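Local coordinates for phosphatidylglycerol lysyltransferase C-terminal domain-containing protein (PDB 2HQY), which is of unknown function but binds coenzyme A and probably transfers an acyl or aminoacyl group through an acetyltransferase-like fold, at residues N33-R38 / E202-T207; A173-V178 / E185-E190; R192-A197 / V235-T240; I217-F222 / D243-M248. All coordinates share one frame; numbering follows the deposited sequence.

Contact 1 of 4, residues N33-R38 / E202-T207; sequences NLCSWR and EALGLT
Leu204 reaches over to Cys35 and Ser36 on the last turn of helix 31-36 and makes every close contact here. Its two methyls divide the work. CD2 packs tightly, 3.7 Å from CB of Cys35, and lies almost as near the sulfur, with Cys35 SG at 3.9 Å. On the other branch the fit is looser: Leu204 CD1 comes to 4.1 Å from Ser36 OG, and since Ser36 has two conformers that distance holds for one of them. The hydroxyl makes its hydrogen bond within its own helix, to Ser32 O, and merely lies against the methyl. CG of Leu204 stands anti to the carbonyl carbon (chi1 -69°), which turns the fork toward helix 31-36. The loose side follows at once: Gly205 has positive phi and ends the turn in a Schellman motif, its N bonded to Glu202 O, while the Glu202 side chain is exposed. Backbones stay well apart, 8.2 Å between Cys35 CA and Leu204 CA. Leu204 also touches Phe31 and Leu9, and Tyr196 of helix 185-199 packs against both Cys35 and Ser36. Beyond the glycine, Leu206 packs on His234 of strand 230-238 and the chain enters strand 207-213.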
# COMPACT_ATOMS: atom_id res chain seq x y z
N ASN A 33 -2.39 -0.14 13.15
CA ASN A 33 -1.37 0.78 12.61
C ASN A 33 -0.46 0.07 11.60
O ASN A 33 -0.15 0.61 10.54
CB ASN A 33 -0.55 1.39 13.74
CG ASN A 33 -1.25 2.56 14.40
OD1 ASN A 33 -2.22 3.13 13.85
ND2 ASN A 33 -0.72 2.96 15.56
N LEU A 34 -0.10 -1.18 11.90
CA LEU A 34 0.74 -1.96 10.99
C LEU A 34 0.07 -2.15 9.62
O LEU A 34 0.71 -1.94 8.59
CB LEU A 34 1.09 -3.33 11.61
CG LEU A 34 2.09 -3.24 12.77
CD1 LEU A 34 2.01 -4.49 13.63
CD2 LEU A 34 3.52 -3.03 12.26
N CYS A 35 -1.21 -2.53 9.61
CA CYS A 35 -1.90 -2.75 8.34
C CYS A 35 -2.23 -1.44 7.62
O CYS A 35 -2.11 -1.35 6.38
CB CYS A 35 -3.21 -3.50 8.58
SG CYS A 35 -2.97 -5.22 9.06
N SER A 36 -2.68 -0.45 8.41
CA SER A 36 -3.22 0.81 7.88
C SER A 36 -2.12 1.67 7.26
O SER A 36 -2.40 2.46 6.36
CB SER A 36 -3.96 1.63 8.96
OG SER A 36 -5.11 0.95 9.47
N TRP A 37 -0.89 1.52 7.74
CA TRP A 37 0.26 2.26 7.18
C TRP A 37 1.09 1.47 6.16
O TRP A 37 2.12 1.97 5.66
CB TRP A 37 1.15 2.85 8.31
CG TRP A 37 0.45 4.03 8.99
CD1 TRP A 37 -0.42 3.98 10.04
CD2 TRP A 37 0.54 5.41 8.60
NE1 TRP A 37 -0.87 5.26 10.35
CE2 TRP A 37 -0.29 6.15 9.48
CE3 TRP A 37 1.27 6.09 7.62
CZ2 TRP A 37 -0.43 7.55 9.39
CZ3 TRP A 37 1.14 7.49 7.53
CH2 TRP A 37 0.29 8.20 8.42
N ARG A 38 0.66 0.25 5.85
CA ARG A 38 1.38 -0.58 4.87
C ARG A 38 1.50 0.13 3.50
O ARG A 38 2.48 -0.08 2.77
CB ARG A 38 0.65 -1.92 4.72
CG ARG A 38 1.38 -2.96 3.81
CD ARG A 38 0.44 -4.13 3.48
NE ARG A 38 -0.73 -3.61 2.77
CZ ARG A 38 -1.94 -4.15 2.79
NH1 ARG A 38 -2.17 -5.28 3.46
NH2 ARG A 38 -2.92 -3.54 2.09
N GLU A 202 -13.79 -3.85 11.49
CA GLU A 202 -14.05 -5.05 12.28
C GLU A 202 -12.95 -6.08 12.13
O GLU A 202 -12.53 -6.69 13.13
CB GLU A 202 -15.41 -5.64 11.93
CG GLU A 202 -16.49 -4.75 12.50
CD GLU A 202 -17.87 -5.39 12.54
OE1 GLU A 202 -18.21 -6.17 11.61
OE2 GLU A 202 -18.61 -5.09 13.50
N ALA A 203 -12.46 -6.28 10.91
CA ALA A 203 -11.38 -7.24 10.67
C ALA A 203 -10.13 -6.90 11.49
O ALA A 203 -9.44 -7.78 11.96
CB ALA A 203 -11.03 -7.32 9.20
N LEU A 204 -9.83 -5.61 11.58
CA LEU A 204 -8.65 -5.14 12.32
C LEU A 204 -8.76 -5.31 13.84
O LEU A 204 -7.73 -5.41 14.51
CB LEU A 204 -8.36 -3.69 11.99
CG LEU A 204 -7.88 -3.44 10.57
CD1 LEU A 204 -7.94 -1.91 10.31
CD2 LEU A 204 -6.42 -4.00 10.36
N GLY A 205 -9.99 -5.33 14.36
CA GLY A 205 -10.19 -5.41 15.82
C GLY A 205 -10.33 -4.05 16.50
O GLY A 205 -10.15 -3.93 17.73
N LEU A 206 -10.69 -3.03 15.72
CA LEU A 206 -10.76 -1.67 16.27
C LEU A 206 -12.05 -1.44 17.04
O LEU A 206 -13.08 -2.12 16.76
CB LEU A 206 -10.67 -0.65 15.15
CG LEU A 206 -9.32 -0.48 14.45
CD1 LEU A 206 -9.55 0.30 13.15
CD2 LEU A 206 -8.41 0.30 15.38
N THR A 207 -12.01 -0.52 18.00
CA THR A 207 -13.23 -0.00 18.61
C THR A 207 -13.18 1.49 18.51
O THR A 207 -12.08 2.07 18.39
CB THR A 207 -13.40 -0.42 20.08
OG1 THR A 207 -12.18 -0.15 20.77
CG2 THR A 207 -13.69 -1.93 20.17

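Contact 2 of 4, residues A173-V178 / E185-E190; sequences AEWCKV and EGTGNE. With COA (coenzyme A), chain C.
The adenosine end of the coenzyme A pocket is where Trp175 of helix 165-179 meets Thr187 and Glu190 of helix 185-199. The indole presents its benzene edge to the threonine: Trp175 CH2 is 3.6 Å from Thr187 OG1, with the hydroxyl near the ring plane and the side chains crossing at about a right angle. With CG anti to the backbone N (chi1 -169°), the ring is carried away from its own helix, its N-H pointing almost straight at the 3'-phosphate, Trp175 NE1 to COA O8A measuring 2.8 Å at 177°. Trp175 CZ2 lies 3.3 Å from the ribose oxygen O4B. In this acetyltransferase-clan domain two consecutive helices form a wall for the nucleotide, and a disulfide from Cys176 to Cys181 ties the turn between them. Replacing Trp175 with an alanine would probably leave the 3'-phosphate without this donor and open a gap beside the ribose and Thr187. Thr187 OG1 lies over the adenine face, 3.7 Å from COA C5A, though its unusual chi1 of -110° makes its placement less certain. The extended Glu190 brings OE1 to 3.4 Å from COA C2A; this oxygen is salt-bridged to Lys237, which also makes a cation-pi contact with Trp175.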
# COMPACT_ATOMS: atom_id res chain seq x y z
N ALA A 173 -13.73 13.56 5.33
CA ALA A 173 -13.71 14.26 4.02
C ALA A 173 -13.86 15.77 4.23
O ALA A 173 -13.19 16.56 3.58
CB ALA A 173 -14.81 13.72 3.11
N GLU A 174 -14.69 16.16 5.19
CA GLU A 174 -14.85 17.58 5.49
C GLU A 174 -13.59 18.14 6.11
O GLU A 174 -13.14 19.23 5.74
CB GLU A 174 -16.02 17.82 6.45
CG GLU A 174 -17.37 17.51 5.80
CD GLU A 174 -18.55 18.10 6.58
OE1 GLU A 174 -18.34 19.07 7.37
OE2 GLU A 174 -19.68 17.59 6.40
N TRP A 175 -13.01 17.39 7.05
CA TRP A 175 -11.80 17.82 7.75
C TRP A 175 -10.64 17.97 6.76
O TRP A 175 -9.85 18.92 6.84
CB TRP A 175 -11.46 16.78 8.83
CG TRP A 175 -10.39 17.22 9.78
CD1 TRP A 175 -10.56 17.83 11.00
CD2 TRP A 175 -8.98 17.09 9.58
NE1 TRP A 175 -9.33 18.09 11.57
CE2 TRP A 175 -8.35 17.65 10.72
CE3 TRP A 175 -8.19 16.57 8.55
CZ2 TRP A 175 -6.95 17.68 10.87
CZ3 TRP A 175 -6.79 16.61 8.68
CH2 TRP A 175 -6.19 17.17 9.85
N CYS A 176 -10.55 17.03 5.83
CA CYS A 176 -9.47 17.07 4.83
C CYS A 176 -9.65 18.21 3.81
O CYS A 176 -8.66 18.74 3.27
CB CYS A 176 -9.34 15.72 4.13
SG CYS A 176 -8.14 14.69 5.07
N LYS A 177 -10.91 18.56 3.53
CA LYS A 177 -11.19 19.72 2.65
C LYS A 177 -10.64 20.97 3.33
O LYS A 177 -9.95 21.75 2.69
CB LYS A 177 -12.68 19.86 2.31
CG LYS A 177 -13.03 20.95 1.27
CD LYS A 177 -12.26 20.79 -0.06
CE LYS A 177 -12.62 19.52 -0.87
NZ LYS A 177 -11.84 19.42 -2.17
N VAL A 178 -10.95 21.14 4.61
CA VAL A 178 -10.46 22.29 5.39
C VAL A 178 -8.92 22.29 5.46
O VAL A 178 -8.27 23.33 5.25
CB VAL A 178 -11.04 22.27 6.86
CG1 VAL A 178 -10.46 23.40 7.70
CG2 VAL A 178 -12.57 22.40 6.83
N GLU A 185 1.43 16.59 2.64
CA GLU A 185 1.91 15.19 2.65
C GLU A 185 1.51 14.40 3.88
O GLU A 185 1.02 13.26 3.76
CB GLU A 185 3.44 15.17 2.52
CG GLU A 185 3.96 13.76 2.29
CD GLU A 185 5.46 13.73 2.12
OE1 GLU A 185 6.13 14.72 2.45
OE2 GLU A 185 5.96 12.69 1.67
N GLY A 186 1.69 14.99 5.06
CA GLY A 186 1.49 14.25 6.34
C GLY A 186 0.05 13.84 6.54
O GLY A 186 -0.27 12.70 6.85
N THR A 187 -0.85 14.78 6.31
CA THR A 187 -2.25 14.55 6.60
C THR A 187 -2.90 13.79 5.42
O THR A 187 -3.86 13.03 5.62
CB THR A 187 -2.69 15.99 6.89
OG1 THR A 187 -3.03 16.29 8.27
CG2 THR A 187 -3.18 16.75 5.77
N GLY A 188 -2.36 13.96 4.22
CA GLY A 188 -2.69 13.08 3.07
C GLY A 188 -2.37 11.62 3.34
O GLY A 188 -3.20 10.73 3.09
N ASN A 189 -1.19 11.37 3.91
CA ASN A 189 -0.82 10.02 4.30
C ASN A 189 -1.72 9.53 5.44
O ASN A 189 -2.17 8.38 5.44
CB ASN A 189 0.66 9.97 4.71
CG ASN A 189 1.59 10.00 3.50
OD1 ASN A 189 1.17 9.71 2.39
ND2 ASN A 189 2.86 10.32 3.72
N GLU A 190 -2.00 10.40 6.41
CA GLU A 190 -2.89 9.99 7.50
C GLU A 190 -4.24 9.57 6.95
O GLU A 190 -4.80 8.58 7.41
CB GLU A 190 -3.13 11.13 8.51
CG GLU A 190 -3.85 10.59 9.72
CD GLU A 190 -4.61 11.64 10.53
OE1 GLU A 190 -5.02 12.70 9.98
OE2 GLU A 190 -4.84 11.36 11.74
N1A COA C . -1.69 14.02 11.55
C2A COA C . -2.90 14.25 12.08
N3A COA C . -3.33 15.49 12.34
C4A COA C . -2.53 16.56 12.06
C5A COA C . -1.27 16.35 11.50
C6A COA C . -0.86 15.04 11.24
N6A COA C . 0.35 14.76 10.69
N7A COA C . -0.72 17.58 11.34
C8A COA C . -1.60 18.52 11.77
N9A COA C . -2.69 17.89 12.23
C1B COA C . -3.95 18.51 12.74
C2B COA C . -3.99 19.23 14.08
O2B COA C . -4.33 18.32 15.13
C3B COA C . -5.16 20.17 13.84
O3B COA C . -6.41 19.51 14.01
P3B COA C . -7.75 20.33 14.39
O7A COA C . -7.55 20.62 15.87
O8A COA C . -8.90 19.41 14.02
O9A COA C . -7.73 21.60 13.56
C4B COA C . -5.06 20.56 12.37
O4B COA C . -4.37 19.47 11.75
C5B COA C . -4.33 21.89 12.16
O5B COA C . -3.49 22.14 13.30
P1A COA C . -1.99 22.76 13.27
O1A COA C . -1.31 22.37 14.57
O2A COA C . -1.29 22.44 11.95
O3A COA C . -2.33 24.34 13.35
O4A COA C . -3.40 26.48 12.52
O5A COA C . -2.96 24.51 10.86

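Contact 3 of 4, residues R192-A197 / V235-T240; sequences RALIYA and VEKADT
Leu194 lays its branched end across Val235, the side chains crossing at about a right angle. Leu194 CD1 makes the closest approach, 3.6 Å from Val235 CG1. Behind it the branch point sits across both prongs of the valine: Leu194 CG is 4.0 Å from Val235 CG2 and 4.1 Å from Val235 CG1. CG of Leu194 is anti to the backbone N (chi1 -173°), which carries the methyl across the 7.3 Å between Leu194 CA and Val235 CA. The same CD1 touches the lysine two residues on, Lys237 CE lying 3.8 Å away with the chains at a slant. The bend at chi2 (-70°) brings CE beside the leucine methyl while NZ is salt-bridged to Glu190. Swapping Leu194 for an alanine would probably open a gap between helix and strand and leave Lys237 CE without this apolar neighbour. Val235 and Lys237 share one face of the strand, whereas the CB of Glu236 is directed away from the helix, and its carboxylate pairs with Arg266. This is helix 185-199 packed on strand 230-238, an apolar helix-on-sheet layer consistent with the acetyltransferase fold, and its lysine end borders the coenzyme A pocket.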
# COMPACT_ATOMS: atom_id res chain seq x y z
N ARG A 192 -4.99 8.24 4.08
CA ARG A 192 -4.91 6.86 3.52
C ARG A 192 -5.01 5.79 4.62
O ARG A 192 -5.73 4.78 4.47
CB ARG A 192 -3.61 6.68 2.72
CG ARG A 192 -3.57 7.50 1.41
CD ARG A 192 -4.67 7.03 0.40
NE ARG A 192 -4.73 5.57 0.31
CZ ARG A 192 -3.87 4.78 -0.33
NH1 ARG A 192 -2.83 5.29 -1.04
NH2 ARG A 192 -4.07 3.46 -0.29
N ALA A 193 -4.31 6.01 5.72
CA ALA A 193 -4.32 5.05 6.84
C ALA A 193 -5.69 5.03 7.53
O ALA A 193 -6.21 3.96 7.85
CB ALA A 193 -3.22 5.37 7.82
N LEU A 194 -6.27 6.21 7.71
CA LEU A 194 -7.55 6.31 8.42
C LEU A 194 -8.66 5.62 7.62
O LEU A 194 -9.48 4.88 8.17
CB LEU A 194 -7.85 7.81 8.62
CG LEU A 194 -9.03 8.26 9.46
CD1 LEU A 194 -8.75 9.73 9.92
CD2 LEU A 194 -10.29 8.16 8.59
N ILE A 195 -8.68 5.86 6.33
CA ILE A 195 -9.70 5.29 5.47
C ILE A 195 -9.56 3.75 5.40
O ILE A 195 -10.57 3.02 5.45
CB ILE A 195 -9.68 5.96 4.09
CG1 ILE A 195 -10.24 7.41 4.20
CG2 ILE A 195 -10.41 5.05 3.06
CD1 ILE A 195 -10.09 8.22 2.92
N TYR A 196 -8.34 3.25 5.28
CA TYR A 196 -8.14 1.78 5.32
C TYR A 196 -8.70 1.22 6.63
O TYR A 196 -9.39 0.20 6.63
CB TYR A 196 -6.65 1.44 5.18
CG TYR A 196 -6.35 -0.04 5.30
CD1 TYR A 196 -6.15 -0.83 4.17
CD2 TYR A 196 -6.26 -0.64 6.56
CE1 TYR A 196 -5.86 -2.19 4.30
CE2 TYR A 196 -5.97 -1.99 6.71
CZ TYR A 196 -5.76 -2.75 5.59
OH TYR A 196 -5.49 -4.11 5.74
N ALA A 197 -8.37 1.86 7.75
CA ALA A 197 -8.87 1.41 9.06
C ALA A 197 -10.38 1.38 9.14
O ALA A 197 -10.97 0.40 9.65
CB ALA A 197 -8.32 2.30 10.17
N VAL A 235 -6.66 7.57 16.09
CA VAL A 235 -7.25 8.68 15.34
C VAL A 235 -8.20 9.41 16.28
O VAL A 235 -8.92 8.76 17.05
CB VAL A 235 -8.06 8.15 14.08
CG1 VAL A 235 -8.99 9.18 13.48
CG2 VAL A 235 -7.08 7.62 12.95
N GLU A 236 -8.17 10.74 16.21
CA GLU A 236 -9.21 11.56 16.81
C GLU A 236 -9.43 12.78 15.92
O GLU A 236 -8.49 13.54 15.65
CB GLU A 236 -8.75 11.97 18.22
CG GLU A 236 -9.84 12.50 19.12
CD GLU A 236 -9.28 12.88 20.49
OE1 GLU A 236 -9.55 12.15 21.47
OE2 GLU A 236 -8.50 13.87 20.56
N LYS A 237 -10.66 12.96 15.42
CA LYS A 237 -10.99 14.07 14.52
C LYS A 237 -12.24 14.75 15.01
O LYS A 237 -13.17 14.08 15.45
CB LYS A 237 -11.29 13.59 13.09
CG LYS A 237 -10.15 12.94 12.35
CD LYS A 237 -9.10 13.95 12.00
CE LYS A 237 -8.05 13.30 11.15
NZ LYS A 237 -6.97 14.27 10.96
N ALA A 238 -12.26 16.08 14.91
CA ALA A 238 -13.43 16.83 15.30
C ALA A 238 -13.67 18.01 14.36
O ALA A 238 -12.72 18.52 13.73
CB ALA A 238 -13.33 17.29 16.77
N ASP A 239 -14.95 18.36 14.20
CA ASP A 239 -15.37 19.58 13.51
C ASP A 239 -14.87 20.74 14.39
O ASP A 239 -15.20 20.84 15.57
CB ASP A 239 -16.90 19.58 13.38
CG ASP A 239 -17.45 20.81 12.67
OD1 ASP A 239 -16.76 21.84 12.55
OD2 ASP A 239 -18.63 20.75 12.27
N THR A 240 -14.05 21.60 13.80
CA THR A 240 -13.34 22.61 14.59
C THR A 240 -14.24 23.75 15.10
O THR A 240 -13.93 24.40 16.11
CB THR A 240 -12.08 23.14 13.84
OG1 THR A 240 -11.22 23.82 14.76
CG2 THR A 240 -12.45 24.02 12.64

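Contact 4 of 4, residues I217-F222 / D243-M248; sequences IVAFTF and DGAYAM. With COA (coenzyme A), chain C.
A classic beta bulge sets Val218 and Ala219 opposite Leu211, and both direct their CB atoms toward Ala245, at the start of helix 245-256. The methyl of Ala245 packs against the bulge, its CB 4.4 Å from Val218 CG2 and 4.3 Å from Val218 O. Ala219 CB and Ala245 CB are also 4.4 Å apart. None of this is tight, yet the small side chains let the backbones come close, with 6.5 Å between Ala219 CA and Ala245 CA. Gly244 occupies the N-cap at positive phi (95°), where a CB would run into the preceding carbonyl; its O receives the helical bond from Met248 N. The residue after Ala245, Tyr246, starts out away from the strand, and with CG anti to the carbonyl carbon (chi1 -83°) its ring swings back so that the hydroxyl reaches the 3'-phosphate. The phosphate oxygen COA O8A lies at the edge of its ring, hydrogen-bonded to Tyr246 OH, although the modelled 2.4 Å is so short that the exact length is doubtful. Strand 216-227 runs here between strands 207-213 and 230-238, both antiparallel to it; Met248 packs on Leu211 and on Ile145 and Phe148 of helix 139-151.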
# COMPACT_ATOMS: atom_id res chain seq x y z
N ILE A 217 -22.80 14.44 13.11
CA ILE A 217 -21.52 14.02 13.64
C ILE A 217 -20.58 15.22 13.77
O ILE A 217 -20.45 16.04 12.83
CB ILE A 217 -20.87 12.91 12.81
CG1 ILE A 217 -19.55 12.47 13.45
CG2 ILE A 217 -20.66 13.35 11.33
CD1 ILE A 217 -18.89 11.25 12.74
N VAL A 218 -19.95 15.34 14.93
CA VAL A 218 -18.97 16.40 15.14
C VAL A 218 -17.58 15.90 15.59
O VAL A 218 -16.65 16.69 15.70
CB VAL A 218 -19.46 17.49 16.16
CG1 VAL A 218 -20.70 18.21 15.64
CG2 VAL A 218 -19.65 16.90 17.58
N ALA A 219 -17.45 14.61 15.88
CA ALA A 219 -16.13 14.04 16.22
C ALA A 219 -16.19 12.53 16.10
O ALA A 219 -17.28 11.96 16.24
CB ALA A 219 -15.71 14.42 17.64
N PHE A 220 -15.05 11.89 15.82
CA PHE A 220 -14.94 10.43 16.01
C PHE A 220 -13.51 10.08 16.42
O PHE A 220 -12.57 10.89 16.26
CB PHE A 220 -15.39 9.66 14.76
CG PHE A 220 -14.42 9.75 13.60
CD1 PHE A 220 -13.40 8.80 13.46
CD2 PHE A 220 -14.54 10.79 12.67
CE1 PHE A 220 -12.47 8.88 12.40
CE2 PHE A 220 -13.63 10.87 11.59
CZ PHE A 220 -12.58 9.91 11.48
N THR A 221 -13.35 8.87 16.95
CA THR A 221 -12.05 8.40 17.44
C THR A 221 -12.07 6.90 17.38
O THR A 221 -13.15 6.31 17.48
CB THR A 221 -11.78 8.92 18.90
OG1 THR A 221 -10.45 8.60 19.30
CG2 THR A 221 -12.78 8.34 19.92
N PHE A 222 -10.90 6.28 17.19
CA PHE A 222 -10.81 4.84 17.25
C PHE A 222 -9.41 4.40 17.66
O PHE A 222 -8.43 5.20 17.62
CB PHE A 222 -11.29 4.16 15.95
CG PHE A 222 -10.49 4.50 14.71
CD1 PHE A 222 -9.20 3.97 14.52
CD2 PHE A 222 -11.09 5.21 13.67
CE1 PHE A 222 -8.49 4.23 13.33
CE2 PHE A 222 -10.40 5.48 12.48
CZ PHE A 222 -9.10 4.97 12.31
N ASP A 243 -16.68 23.85 19.90
CA ASP A 243 -15.82 24.02 21.08
C ASP A 243 -16.01 22.88 22.08
O ASP A 243 -17.12 22.64 22.54
CB ASP A 243 -16.16 25.36 21.74
CG ASP A 243 -15.05 25.88 22.65
OD1 ASP A 243 -14.38 26.86 22.26
OD2 ASP A 243 -14.86 25.31 23.75
N GLY A 244 -14.93 22.18 22.43
CA GLY A 244 -14.98 21.13 23.47
C GLY A 244 -15.20 19.73 22.93
O GLY A 244 -15.22 18.74 23.69
N ALA A 245 -15.38 19.62 21.62
CA ALA A 245 -15.62 18.31 21.04
C ALA A 245 -14.43 17.36 21.20
O ALA A 245 -14.63 16.20 21.49
CB ALA A 245 -16.05 18.41 19.58
N TYR A 246 -13.20 17.84 20.99
CA TYR A 246 -12.03 16.98 21.23
C TYR A 246 -11.97 16.50 22.68
O TYR A 246 -11.73 15.30 22.94
CB TYR A 246 -10.71 17.69 20.85
CG TYR A 246 -10.39 17.62 19.37
CD1 TYR A 246 -10.38 18.77 18.57
CD2 TYR A 246 -10.08 16.38 18.76
CE1 TYR A 246 -10.06 18.71 17.19
CE2 TYR A 246 -9.78 16.30 17.38
CZ TYR A 246 -9.77 17.46 16.61
OH TYR A 246 -9.47 17.39 15.25
N ALA A 247 -12.20 17.41 23.63
CA ALA A 247 -12.20 17.01 25.06
C ALA A 247 -13.28 15.96 25.37
O ALA A 247 -13.01 14.97 26.07
CB ALA A 247 -12.38 18.24 26.00
N MET A 248 -14.50 16.20 24.88
CA MET A 248 -15.61 15.29 25.21
C MET A 248 -15.43 13.89 24.60
O MET A 248 -15.70 12.88 25.28
CB MET A 248 -16.97 15.87 24.82
CG MET A 248 -18.14 14.90 25.20
SD MET A 248 -18.12 14.53 27.02
CE MET A 248 -18.75 16.05 27.30
N1A COA C . -1.69 14.02 11.55
C2A COA C . -2.90 14.25 12.08
N3A COA C . -3.33 15.49 12.34
C4A COA C . -2.53 16.56 12.06
C5A COA C . -1.27 16.35 11.50
C6A COA C . -0.86 15.04 11.24
N6A COA C . 0.35 14.76 10.69
N7A COA C . -0.72 17.58 11.34
C8A COA C . -1.60 18.52 11.77
N9A COA C . -2.69 17.89 12.23
C1B COA C . -3.95 18.51 12.74
C2B COA C . -3.99 19.23 14.08
O2B COA C . -4.33 18.32 15.13
C3B COA C . -5.16 20.17 13.84
O3B COA C . -6.41 19.51 14.01
P3B COA C . -7.75 20.33 14.39
O7A COA C . -7.55 20.62 15.87
O8A COA C . -8.90 19.41 14.02
O9A COA C . -7.73 21.60 13.56
C4B COA C . -5.06 20.56 12.37
O4B COA C . -4.37 19.47 11.75
C5B COA C . -4.33 21.89 12.16
O5B COA C . -3.49 22.14 13.30
P1A COA C . -1.99 22.76 13.27
O1A COA C . -1.31 22.37 14.57
O2A COA C . -1.29 22.44 11.95
O3A COA C . -2.33 24.34 13.35
O4A COA C . -3.40 26.48 12.52
O5A COA C . -2.96 24.51 10.86

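In the fold
Coenzyme A joins contacts 2 and 4: their centres are about 17 Å apart, yet Trp175 NE1 and Tyr246 OH come within 3.8 Å of each other at the phosphate. Contact 3 lies between them. Its centre is about 8 Å from that of contact 2, the two being joined by Lys237 and by Trp175 CD1 lying 3.6 Å from Ala238 O, and about 12 Å from that of contact 4, where Val235 O meets Thr221 OG1 at 2.7 Å. Contact 1 packs on another face of helix 185-199, with Ser36 O 3.4 Å from Ala193 CB, and touches contact 2 through Trp37 CH2, 3.8 Å from Glu190 CA; the Ser36 side chain remains about 13 Å from the bound coenzyme.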